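Local coordinates for 4'-phospho-dehydrooxetanocin synthase (Bacillus megaterium, PDB 5UL3), which catalyses the oxidative ring contraction of dAMP to an oxetane aldehyde in oxetanocin A biosynthesis, using cobalamin, a [4Fe-4S] cluster and S-adenosylmethionine, at residues T632-L644 with I686-L700. Sequence-based numbering, arbitrary orientation.
Sequences THREISHFLLKYL and ILNVMTNWQLIMEKL. With EDO (1,2-ethanediol), chain T; EDO (1,2-ethanediol), chain B; EDO (1,2-ethanediol), chain H.
Two nearly antiparallel helices of the C-terminal helix bundle meet here around Trp-693, whose indole lies against the backbone of residues 636-640 and the side chain of Tyr-643. With CG anti to the backbone N (chi1 -164°), the indole reaches across to the other helix, and Trp-693 NE1 donates a 2.9 Å hydrogen bond to Ile-636 O. The N-H...O angle is 158° and the oxygen lies near the ring plane, although the donor is tilted from the carbonyl plane. Leu-640 N, the helical donor, approaches Ile-636 O from the other side of that plane, so two N-H groups grip one carbonyl oxygen; the NE1 bond, together with the cover on both faces, would limit the indole's rotation.

Leu-640 CA sits over the five-membered ring of Trp-693, 3.6 Å from its centroid, as a CH-pi contact, and Tyr-643 CB makes a second CH-pi contact over the six-membered ring, on the same face. The Tyr-643 ring continues this cover as an offset stack, with centroids 4.6 Å apart and planes inclined by 30°. Ile-696 CD1, from the tryptophan's own helix, occupies the opposite face. Beyond the stack, Val-689 CG1 approaches Tyr-643 CE2 obliquely at 3.3 Å, a tight fit, and also meets Leu-644 CD2.

The axes of the two segments come within 10.1 Å, and knobs-into-holes packing appears at Ile-636, which fits among Trp-693, Ile-696, Met-697 and Leu-700. Ile-636 CG2 lies beside Trp-693 NE1, whereas Ile-636 CD1 approaches Ile-696 CG2 at 4.0 Å. One turn before Ile-636, Thr-632 CG2 packs against the methyl groups of Leu-700, and Met-697 brings SD to the His-633 ring edge, with Met-697 CE 3.6 Å from His-633 CD2. Helix 588-617 adjoins the pair through Met-608 at His-633 and Trp-600 at Leu-640, while Leu-662 of helix 652-664 touches Ile-696.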
ATOM      1  N   THR A 632      -6.486  -8.207 -26.172  1.00 28.08           N
ATOM      2  CA  THR A 632      -7.300  -7.615 -27.217  1.00 25.96           C
ATOM      3  C   THR A 632      -8.233  -6.558 -26.647  1.00 22.23           C
ATOM      4  O   THR A 632      -8.397  -5.481 -27.239  1.00 26.67           O
ATOM      5  CB  THR A 632      -8.073  -8.726 -27.932  1.00 30.97           C
ATOM      6  OG1 THR A 632      -7.120  -9.608 -28.526  1.00 29.77           O
ATOM      7  CG2 THR A 632      -8.962  -8.151 -29.014  1.00 26.96           C
ATOM      8  N   HIS A 633      -8.845  -6.851 -25.500  1.00 25.34           N
ATOM      9  CA  HIS A 633      -9.705  -5.880 -24.826  1.00 31.05           C
ATOM     10  C   HIS A 633      -8.960  -4.583 -24.524  1.00 26.51           C
ATOM     11  O   HIS A 633      -9.485  -3.487 -24.756  1.00 25.27           O
ATOM     12  CB  HIS A 633     -10.243  -6.483 -23.534  1.00 23.70           C
ATOM     13  CG  HIS A 633     -10.884  -5.490 -22.619  1.00 25.87           C
ATOM     14  ND1 HIS A 633     -10.363  -5.171 -21.383  1.00 27.36           N
ATOM     15  CD2 HIS A 633     -12.012  -4.752 -22.753  1.00 28.48           C
ATOM     16  CE1 HIS A 633     -11.143  -4.277 -20.798  1.00 31.85           C
ATOM     17  NE2 HIS A 633     -12.151  -4.010 -21.609  1.00 27.33           N
ATOM     18  N   ARG A 634      -7.738  -4.693 -24.001  1.00 27.24           N
ATOM     19  CA  ARG A 634      -6.947  -3.501 -23.702  1.00 24.27           C
ATOM     20  C   ARG A 634      -6.668  -2.707 -24.966  1.00 26.39           C
ATOM     21  O   ARG A 634      -6.756  -1.475 -24.977  1.00 26.71           O
ATOM     22  CB  ARG A 634      -5.635  -3.907 -23.025  1.00 26.55           C
ATOM     23  CG  ARG A 634      -4.703  -2.731 -22.739  1.00 28.92           C
ATOM     24  CD  ARG A 634      -3.329  -3.245 -22.291  1.00 25.84           C
ATOM     25  NE  ARG A 634      -3.366  -3.951 -21.009  1.00 28.01           N
ATOM     26  CZ  ARG A 634      -3.210  -3.367 -19.823  1.00 34.42           C
ATOM     27  NH1 ARG A 634      -3.014  -2.040 -19.726  1.00 25.68           N
ATOM     28  NH2 ARG A 634      -3.240  -4.112 -18.730  1.00 31.82           N
ATOM     29  N   GLU A 635      -6.315  -3.405 -26.038  1.00 27.98           N
ATOM     30  CA  GLU A 635      -6.083  -2.770 -27.325  1.00 27.23           C
ATOM     31  C   GLU A 635      -7.338  -2.048 -27.812  1.00 29.13           C
ATOM     32  O   GLU A 635      -7.287  -0.875 -28.207  1.00 30.34           O
ATOM     33  CB  GLU A 635      -5.631  -3.865 -28.294  1.00 38.48           C
ATOM     34  CG  GLU A 635      -5.149  -3.469 -29.650  1.00 50.28           C
ATOM     35  CD  GLU A 635      -4.622  -4.687 -30.395  1.00 50.87           C
ATOM     36  OE1 GLU A 635      -3.539  -5.181 -30.021  1.00 53.07           O
ATOM     37  OE2 GLU A 635      -5.311  -5.181 -31.313  1.00 62.65           O
ATOM     38  N   ILE A 636      -8.489  -2.722 -27.750  1.00 27.13           N
ATOM     39  CA  ILE A 636      -9.741  -2.102 -28.186  1.00 29.46           C
ATOM     40  C   ILE A 636     -10.065  -0.892 -27.319  1.00 28.71           C
ATOM     41  O   ILE A 636     -10.551   0.133 -27.814  1.00 29.92           O
ATOM     42  CB  ILE A 636     -10.893  -3.127 -28.165  1.00 29.81           C
ATOM     43  CG1 ILE A 636     -10.632  -4.272 -29.149  1.00 29.53           C
ATOM     44  CG2 ILE A 636     -12.222  -2.447 -28.483  1.00 28.88           C
ATOM     45  CD1 ILE A 636     -11.627  -5.447 -28.958  1.00 28.25           C
ATOM     46  N   SER A 637      -9.798  -0.988 -26.012  1.00 27.79           N
ATOM     47  CA  SER A 637     -10.061   0.132 -25.109  1.00 26.50           C
ATOM     48  C   SER A 637      -9.141   1.314 -25.396  1.00 29.12           C
ATOM     49  O   SER A 637      -9.571   2.470 -25.302  1.00 26.18           O
ATOM     50  CB  SER A 637      -9.904  -0.316 -23.653  1.00 26.98           C
ATOM     51  OG  SER A 637     -10.879  -1.298 -23.325  1.00 31.30           O
ATOM     52  N   HIS A 638      -7.872   1.055 -25.719  1.00 25.71           N
ATOM     53  CA  HIS A 638      -6.988   2.163 -26.067  1.00 30.04           C
ATOM     54  C   HIS A 638      -7.477   2.872 -27.323  1.00 32.35           C
ATOM     55  O   HIS A 638      -7.565   4.107 -27.371  1.00 27.61           O
ATOM     56  CB  HIS A 638      -5.553   1.688 -26.281  1.00 26.25           C
ATOM     57  CG  HIS A 638      -4.675   2.759 -26.852  1.00 29.02           C
ATOM     58  ND1 HIS A 638      -4.086   3.726 -26.067  1.00 26.89           N
ATOM     59  CD2 HIS A 638      -4.347   3.061 -28.132  1.00 28.10           C
ATOM     60  CE1 HIS A 638      -3.411   4.565 -26.837  1.00 28.86           C
ATOM     61  NE2 HIS A 638      -3.556   4.185 -28.095  1.00 28.76           N
ATOM     62  N   PHE A 639      -7.783   2.109 -28.363  1.00 29.90           N
ATOM     63  CA  PHE A 639      -8.111   2.766 -29.616  1.00 31.50           C
ATOM     64  C   PHE A 639      -9.535   3.291 -29.644  1.00 32.15           C
ATOM     65  O   PHE A 639      -9.866   4.083 -30.534  1.00 34.83           O
ATOM     66  CB  PHE A 639      -7.821   1.825 -30.783  1.00 31.52           C
ATOM     67  CG  PHE A 639      -6.359   1.683 -31.058  1.00 34.00           C
ATOM     68  CD1 PHE A 639      -5.637   2.752 -31.572  1.00 31.38           C
ATOM     69  CD2 PHE A 639      -5.690   0.512 -30.761  1.00 38.01           C
ATOM     70  CE1 PHE A 639      -4.265   2.644 -31.808  1.00 34.88           C
ATOM     71  CE2 PHE A 639      -4.324   0.399 -30.982  1.00 33.49           C
ATOM     72  CZ  PHE A 639      -3.609   1.461 -31.506  1.00 36.96           C
ATOM     73  N   LEU A 640     -10.363   2.913 -28.668  1.00 26.07           N
ATOM     74  CA  LEU A 640     -11.629   3.607 -28.470  1.00 32.76           C
ATOM     75  C   LEU A 640     -11.407   5.104 -28.304  1.00 30.90           C
ATOM     76  O   LEU A 640     -12.052   5.919 -28.975  1.00 28.75           O
ATOM     77  CB  LEU A 640     -12.356   3.060 -27.249  1.00 26.21           C
ATOM     78  CG  LEU A 640     -13.447   3.996 -26.732  1.00 31.64           C
ATOM     79  CD1 LEU A 640     -14.694   4.009 -27.679  1.00 29.01           C
ATOM     80  CD2 LEU A 640     -13.840   3.647 -25.305  1.00 31.69           C
ATOM     81  N   LEU A 641     -10.507   5.487 -27.392  1.00 28.12           N
ATOM     82  CA  LEU A 641     -10.267   6.908 -27.170  1.00 29.16           C
ATOM     83  C   LEU A 641      -9.658   7.569 -28.402  1.00 32.10           C
ATOM     84  O   LEU A 641     -10.001   8.711 -28.733  1.00 33.24           O
ATOM     85  CB  LEU A 641      -9.372   7.120 -25.951  1.00 23.57           C
ATOM     86  CG  LEU A 641      -9.160   8.589 -25.607  1.00 29.24           C
ATOM     87  CD1 LEU A 641     -10.506   9.293 -25.525  1.00 33.82           C
ATOM     88  CD2 LEU A 641      -8.404   8.702 -24.279  1.00 30.45           C
ATOM     89  N   LYS A 642      -8.750   6.875 -29.093  1.00 30.43           N
ATOM     90  CA  LYS A 642      -8.200   7.441 -30.318  1.00 37.79           C
ATOM     91  C   LYS A 642      -9.303   7.652 -31.349  1.00 35.12           C
ATOM     92  O   LYS A 642      -9.326   8.673 -32.049  1.00 34.77           O
ATOM     93  CB  LYS A 642      -7.095   6.539 -30.869  1.00 31.42           C
ATOM     94  CG  LYS A 642      -6.264   7.182 -31.961  1.00 30.71           C
ATOM     95  CD  LYS A 642      -5.126   6.275 -32.393  1.00 38.52           C
ATOM     96  CE  LYS A 642      -3.995   7.058 -33.061  1.00 40.43           C
ATOM     97  NZ  LYS A 642      -3.168   7.936 -32.147  1.00 37.58           N
ATOM     98  N   TYR A 643     -10.261   6.727 -31.395  1.00 31.77           N
ATOM     99  CA  TYR A 643     -11.396   6.840 -32.305  1.00 34.13           C
ATOM    100  C   TYR A 643     -12.313   7.996 -31.916  1.00 42.71           C
ATOM    101  O   TYR A 643     -12.777   8.744 -32.788  1.00 38.29           O
ATOM    102  CB  TYR A 643     -12.148   5.514 -32.309  1.00 31.68           C
ATOM    103  CG  TYR A 643     -13.316   5.414 -33.262  1.00 35.97           C
ATOM    104  CD1 TYR A 643     -13.120   5.397 -34.633  1.00 38.97           C
ATOM    105  CD2 TYR A 643     -14.607   5.288 -32.781  1.00 36.00           C
ATOM    106  CE1 TYR A 643     -14.197   5.281 -35.510  1.00 42.22           C
ATOM    107  CE2 TYR A 643     -15.691   5.164 -33.649  1.00 39.83           C
ATOM    108  CZ  TYR A 643     -15.479   5.167 -35.006  1.00 45.01           C
ATOM    109  OH  TYR A 643     -16.560   5.054 -35.853  1.00 43.55           O
ATOM    110  N   LEU A 644     -12.594   8.158 -30.618  1.00 31.14           N
ATOM    111  CA  LEU A 644     -13.417   9.284 -30.178  1.00 33.58           C
ATOM    112  C   LEU A 644     -12.754  10.622 -30.497  1.00 41.47           C
ATOM    113  O   LEU A 644     -13.417  11.551 -30.979  1.00 37.33           O
ATOM    114  CB  LEU A 644     -13.714   9.171 -28.681  1.00 32.52           C
ATOM    115  CG  LEU A 644     -14.632   8.021 -28.243  1.00 31.98           C
ATOM    116  CD1 LEU A 644     -14.649   7.878 -26.718  1.00 28.84           C
ATOM    117  CD2 LEU A 644     -16.029   8.254 -28.758  1.00 41.61           C
ATOM    118  N   ILE A 686     -21.144  11.480 -28.950  1.00 37.39           N
ATOM    119  CA  ILE A 686     -20.079  10.647 -28.397  1.00 38.92           C
ATOM    120  C   ILE A 686     -20.591   9.230 -28.136  1.00 33.22           C
ATOM    121  O   ILE A 686     -19.943   8.246 -28.511  1.00 37.30           O
ATOM    122  CB  ILE A 686     -19.497  11.319 -27.137  1.00 35.05           C
ATOM    123  CG1 ILE A 686     -18.606  12.486 -27.552  1.00 35.78           C
ATOM    124  CG2 ILE A 686     -18.690  10.339 -26.280  1.00 30.42           C
ATOM    125  CD1 ILE A 686     -18.204  13.405 -26.408  1.00 34.76           C
ATOM    126  N   LEU A 687     -21.785   9.107 -27.551  1.00 40.13           N
ATOM    127  CA  LEU A 687     -22.369   7.785 -27.326  1.00 38.84           C
ATOM    128  C   LEU A 687     -22.592   7.034 -28.633  1.00 40.49           C
ATOM    129  O   LEU A 687     -22.368   5.818 -28.700  1.00 36.25           O
ATOM    130  CB  LEU A 687     -23.680   7.907 -26.557  1.00 41.36           C
ATOM    131  CG  LEU A 687     -23.613   8.224 -25.065  1.00 50.27           C
ATOM    132  CD1 LEU A 687     -24.921   7.823 -24.402  1.00 54.49           C
ATOM    133  CD2 LEU A 687     -22.433   7.531 -24.392  1.00 47.52           C
ATOM    134  N   ASN A 688     -23.064   7.728 -29.679  1.00 37.10           N
ATOM    135  CA  ASN A 688     -23.266   7.070 -30.969  1.00 41.28           C
ATOM    136  C   ASN A 688     -21.950   6.573 -31.540  1.00 34.39           C
ATOM    137  O   ASN A 688     -21.892   5.499 -32.151  1.00 36.61           O
ATOM    138  CB  ASN A 688     -23.917   8.027 -31.977  1.00 44.82           C
ATOM    139  CG  ASN A 688     -25.410   8.172 -31.784  1.00 49.09           C
ATOM    140  OD1 ASN A 688     -26.066   7.322 -31.176  1.00 44.80           O
ATOM    141  ND2 ASN A 688     -25.962   9.258 -32.317  1.00 59.60           N
ATOM    142  N   VAL A 689     -20.891   7.364 -31.384  1.00 30.46           N
ATOM    143  CA  VAL A 689     -19.569   6.949 -31.840  1.00 31.69           C
ATOM    144  C   VAL A 689     -19.112   5.721 -31.063  1.00 33.65           C
ATOM    145  O   VAL A 689     -18.573   4.767 -31.639  1.00 32.42           O
ATOM    146  CB  VAL A 689     -18.572   8.116 -31.698  1.00 38.10           C
ATOM    147  CG1 VAL A 689     -17.161   7.683 -32.066  1.00 37.77           C
ATOM    148  CG2 VAL A 689     -19.012   9.310 -32.556  1.00 44.20           C
ATOM    149  N   MET A 690     -19.325   5.726 -29.744  1.00 34.45           N
ATOM    150  CA  MET A 690     -18.895   4.598 -28.918  1.00 29.42           C
ATOM    151  C   MET A 690     -19.711   3.347 -29.212  1.00 38.49           C
ATOM    152  O   MET A 690     -19.163   2.239 -29.226  1.00 32.73           O
ATOM    153  CB  MET A 690     -18.986   4.969 -27.440  1.00 32.36           C
ATOM    154  CG  MET A 690     -18.419   3.906 -26.505  1.00 31.74           C
ATOM    155  SD  MET A 690     -18.076   4.538 -24.849  1.00 33.39           S
ATOM    156  CE  MET A 690     -19.710   4.930 -24.226  1.00 33.05           C
ATOM    157  N   THR A 691     -21.024   3.495 -29.447  1.00 37.04           N
ATOM    158  CA  THR A 691     -21.825   2.352 -29.884  1.00 31.16           C
ATOM    159  C   THR A 691     -21.214   1.701 -31.117  1.00 31.52           C
ATOM    160  O   THR A 691     -21.203   0.469 -31.249  1.00 32.14           O
ATOM    161  CB  THR A 691     -23.267   2.789 -30.173  1.00 30.21           C
ATOM    162  OG1 THR A 691     -23.910   3.189 -28.959  1.00 35.12           O
ATOM    163  CG2 THR A 691     -24.055   1.654 -30.803  1.00 38.25           C
ATOM    164  N   ASN A 692     -20.679   2.521 -32.024  1.00 32.77           N
ATOM    165  CA  ASN A 692     -20.064   1.996 -33.236  1.00 33.77           C
ATOM    166  C   ASN A 692     -18.793   1.231 -32.908  1.00 37.34           C
ATOM    167  O   ASN A 692     -18.559   0.135 -33.423  1.00 35.23           O
ATOM    168  CB  ASN A 692     -19.770   3.141 -34.205  1.00 36.22           C
ATOM    169  CG  ASN A 692     -19.853   2.710 -35.649  1.00 50.16           C
ATOM    170  OD1 ASN A 692     -18.921   2.920 -36.430  1.00 56.40           O
ATOM    171  ND2 ASN A 692     -20.967   2.086 -36.011  1.00 43.73           N
ATOM    172  N   TRP A 693     -17.949   1.805 -32.048  1.00 37.44           N
ATOM    173  CA  TRP A 693     -16.722   1.127 -31.659  1.00 30.94           C
ATOM    174  C   TRP A 693     -17.013  -0.160 -30.895  1.00 27.04           C
ATOM    175  O   TRP A 693     -16.252  -1.126 -30.992  1.00 31.65           O
ATOM    176  CB  TRP A 693     -15.866   2.064 -30.809  1.00 28.96           C
ATOM    177  CG  TRP A 693     -14.468   1.599 -30.688  1.00 25.96           C
ATOM    178  CD1 TRP A 693     -13.884   0.995 -29.599  1.00 28.67           C
ATOM    179  CD2 TRP A 693     -13.460   1.674 -31.696  1.00 28.97           C
ATOM    180  NE1 TRP A 693     -12.566   0.708 -29.877  1.00 30.79           N
ATOM    181  CE2 TRP A 693     -12.281   1.120 -31.152  1.00 31.12           C
ATOM    182  CE3 TRP A 693     -13.434   2.167 -33.005  1.00 35.73           C
ATOM    183  CZ2 TRP A 693     -11.100   1.036 -31.875  1.00 31.06           C
ATOM    184  CZ3 TRP A 693     -12.262   2.087 -33.720  1.00 34.85           C
ATOM    185  CH2 TRP A 693     -11.104   1.529 -33.154  1.00 33.89           C
ATOM    186  N   GLN A 694     -18.109  -0.190 -30.141  1.00 29.06           N
ATOM    187  CA  GLN A 694     -18.473  -1.375 -29.373  1.00 28.69           C
ATOM    188  C   GLN A 694     -18.674  -2.598 -30.262  1.00 36.10           C
ATOM    189  O   GLN A 694     -18.546  -3.728 -29.783  1.00 30.77           O
ATOM    190  CB  GLN A 694     -19.733  -1.090 -28.554  1.00 31.02           C
ATOM    191  CG  GLN A 694     -20.187  -2.255 -27.674  1.00 28.42           C
ATOM    192  CD  GLN A 694     -21.398  -1.924 -26.831  1.00 34.50           C
ATOM    193  OE1 GLN A 694     -22.456  -1.582 -27.359  1.00 36.48           O
ATOM    194  NE2 GLN A 694     -21.256  -2.024 -25.510  1.00 30.78           N
ATOM    195  N   LEU A 695     -18.972  -2.398 -31.551  1.00 32.71           N
ATOM    196  CA  LEU A 695     -19.047  -3.527 -32.476  1.00 35.72           C
ATOM    197  C   LEU A 695     -17.721  -4.275 -32.568  1.00 32.91           C
ATOM    198  O   LEU A 695     -17.701  -5.468 -32.891  1.00 31.19           O
ATOM    199  CB  LEU A 695     -19.474  -3.033 -33.864  1.00 33.83           C
ATOM    200  CG  LEU A 695     -20.864  -2.404 -33.923  1.00 38.17           C
ATOM    201  CD1 LEU A 695     -21.063  -1.756 -35.293  1.00 35.38           C
ATOM    202  CD2 LEU A 695     -21.936  -3.466 -33.669  1.00 36.49           C
ATOM    203  N   ILE A 696     -16.601  -3.604 -32.288  1.00 31.06           N
ATOM    204  CA  ILE A 696     -15.325  -4.312 -32.281  1.00 26.62           C
ATOM    205  C   ILE A 696     -15.207  -5.169 -31.029  1.00 29.06           C
ATOM    206  O   ILE A 696     -14.704  -6.296 -31.080  1.00 28.06           O
ATOM    207  CB  ILE A 696     -14.148  -3.330 -32.398  1.00 31.99           C
ATOM    208  CG1 ILE A 696     -14.341  -2.419 -33.611  1.00 39.35           C
ATOM    209  CG2 ILE A 696     -12.845  -4.098 -32.527  1.00 29.98           C
ATOM    210  CD1 ILE A 696     -13.365  -1.286 -33.635  1.00 40.68           C
ATOM    211  N   MET A 697     -15.670  -4.656 -29.888  1.00 28.72           N
ATOM    212  CA  MET A 697     -15.715  -5.487 -28.689  1.00 28.11           C
ATOM    213  C   MET A 697     -16.631  -6.689 -28.890  1.00 31.93           C
ATOM    214  O   MET A 697     -16.343  -7.789 -28.401  1.00 27.09           O
ATOM    215  CB  MET A 697     -16.176  -4.660 -27.490  1.00 27.03           C
ATOM    216  CG  MET A 697     -16.085  -5.387 -26.166  1.00 27.35           C
ATOM    217  SD  MET A 697     -14.362  -5.609 -25.652  1.00 28.43           S
ATOM    218  CE  MET A 697     -14.675  -6.669 -24.248  1.00 23.56           C
ATOM    219  N   GLU A 698     -17.744  -6.505 -29.616  1.00 28.99           N
ATOM    220  CA  GLU A 698     -18.608  -7.649 -29.894  1.00 29.29           C
ATOM    221  C   GLU A 698     -17.844  -8.721 -30.653  1.00 26.40           C
ATOM    222  O   GLU A 698     -17.976  -9.913 -30.359  1.00 30.62           O
ATOM    223  CB  GLU A 698     -19.854  -7.233 -30.689  1.00 30.08           C
ATOM    224  CG  GLU A 698     -20.775  -8.450 -30.921  1.00 27.60           C
ATOM    225  CD  GLU A 698     -21.882  -8.235 -31.942  1.00 41.72           C
ATOM    226  OE1 GLU A 698     -21.893  -7.195 -32.621  1.00 35.52           O
ATOM    227  OE2 GLU A 698     -22.753  -9.129 -32.052  1.00 36.77           O
ATOM    228  N   LYS A 699     -17.018  -8.312 -31.616  1.00 28.83           N
ATOM    229  CA  LYS A 699     -16.272  -9.279 -32.413  1.00 33.85           C
ATOM    230  C   LYS A 699     -15.364 -10.122 -31.529  1.00 30.75           C
ATOM    231  O   LYS A 699     -15.295 -11.350 -31.674  1.00 29.63           O
ATOM    232  CB  LYS A 699     -15.462  -8.561 -33.492  1.00 36.85           C
ATOM    233  CG  LYS A 699     -14.591  -9.495 -34.315  1.00 43.41           C
ATOM    234  CD  LYS A 699     -14.213  -8.883 -35.650  1.00 53.36           C
ATOM    235  CE  LYS A 699     -13.501  -9.901 -36.528  1.00 61.58           C
ATOM    236  NZ  LYS A 699     -12.214 -10.333 -35.915  1.00 64.20           N
ATOM    237  N   LEU A 700     -14.665  -9.473 -30.596  1.00 30.33           N
ATOM    238  CA  LEU A 700     -13.863 -10.203 -29.619  1.00 28.50           C
ATOM    239  C   LEU A 700     -14.715 -11.176 -28.814  1.00 29.62           C
ATOM    240  O   LEU A 700     -14.350 -12.341 -28.634  1.00 28.59           O
ATOM    241  CB  LEU A 700     -13.159  -9.213 -28.683  1.00 26.11           C
ATOM    242  CG  LEU A 700     -12.506  -9.801 -27.429  1.00 28.36           C
ATOM    243  CD1 LEU A 700     -11.451 -10.810 -27.836  1.00 31.20           C
ATOM    244  CD2 LEU A 700     -11.892  -8.687 -26.502  1.00 24.35           C
TER
HETATM  245  C1  EDO T 819      -3.380  -7.918 -20.734  1.00 33.60           C
HETATM  246  O1  EDO T 819      -2.895  -6.722 -21.366  1.00 33.97           O
HETATM  247  C2  EDO T 819      -3.248  -7.777 -19.231  1.00 41.68           C
HETATM  248  O2  EDO T 819      -4.156  -6.770 -18.797  1.00 41.29           O
HETATM  249  C1  EDO B 827     -10.378  -9.861 -33.267  1.00 62.94           C
HETATM  250  O1  EDO B 827     -11.100  -8.758 -33.827  1.00 58.58           O
HETATM  251  C2  EDO B 827     -11.215 -10.487 -32.160  1.00 51.29           C
HETATM  252  O2  EDO B 827     -10.466 -11.524 -31.514  1.00 58.21           O
HETATM  253  C1  EDO H 807      -4.950   4.417 -22.691  1.00 38.12           C
HETATM  254  O1  EDO H 807      -3.977   3.657 -23.418  1.00 36.37           O
HETATM  255  C2  EDO H 807      -4.432   4.563 -21.258  1.00 34.41           C
HETATM  256  O2  EDO H 807      -5.326   5.402 -20.537  1.00 30.58           O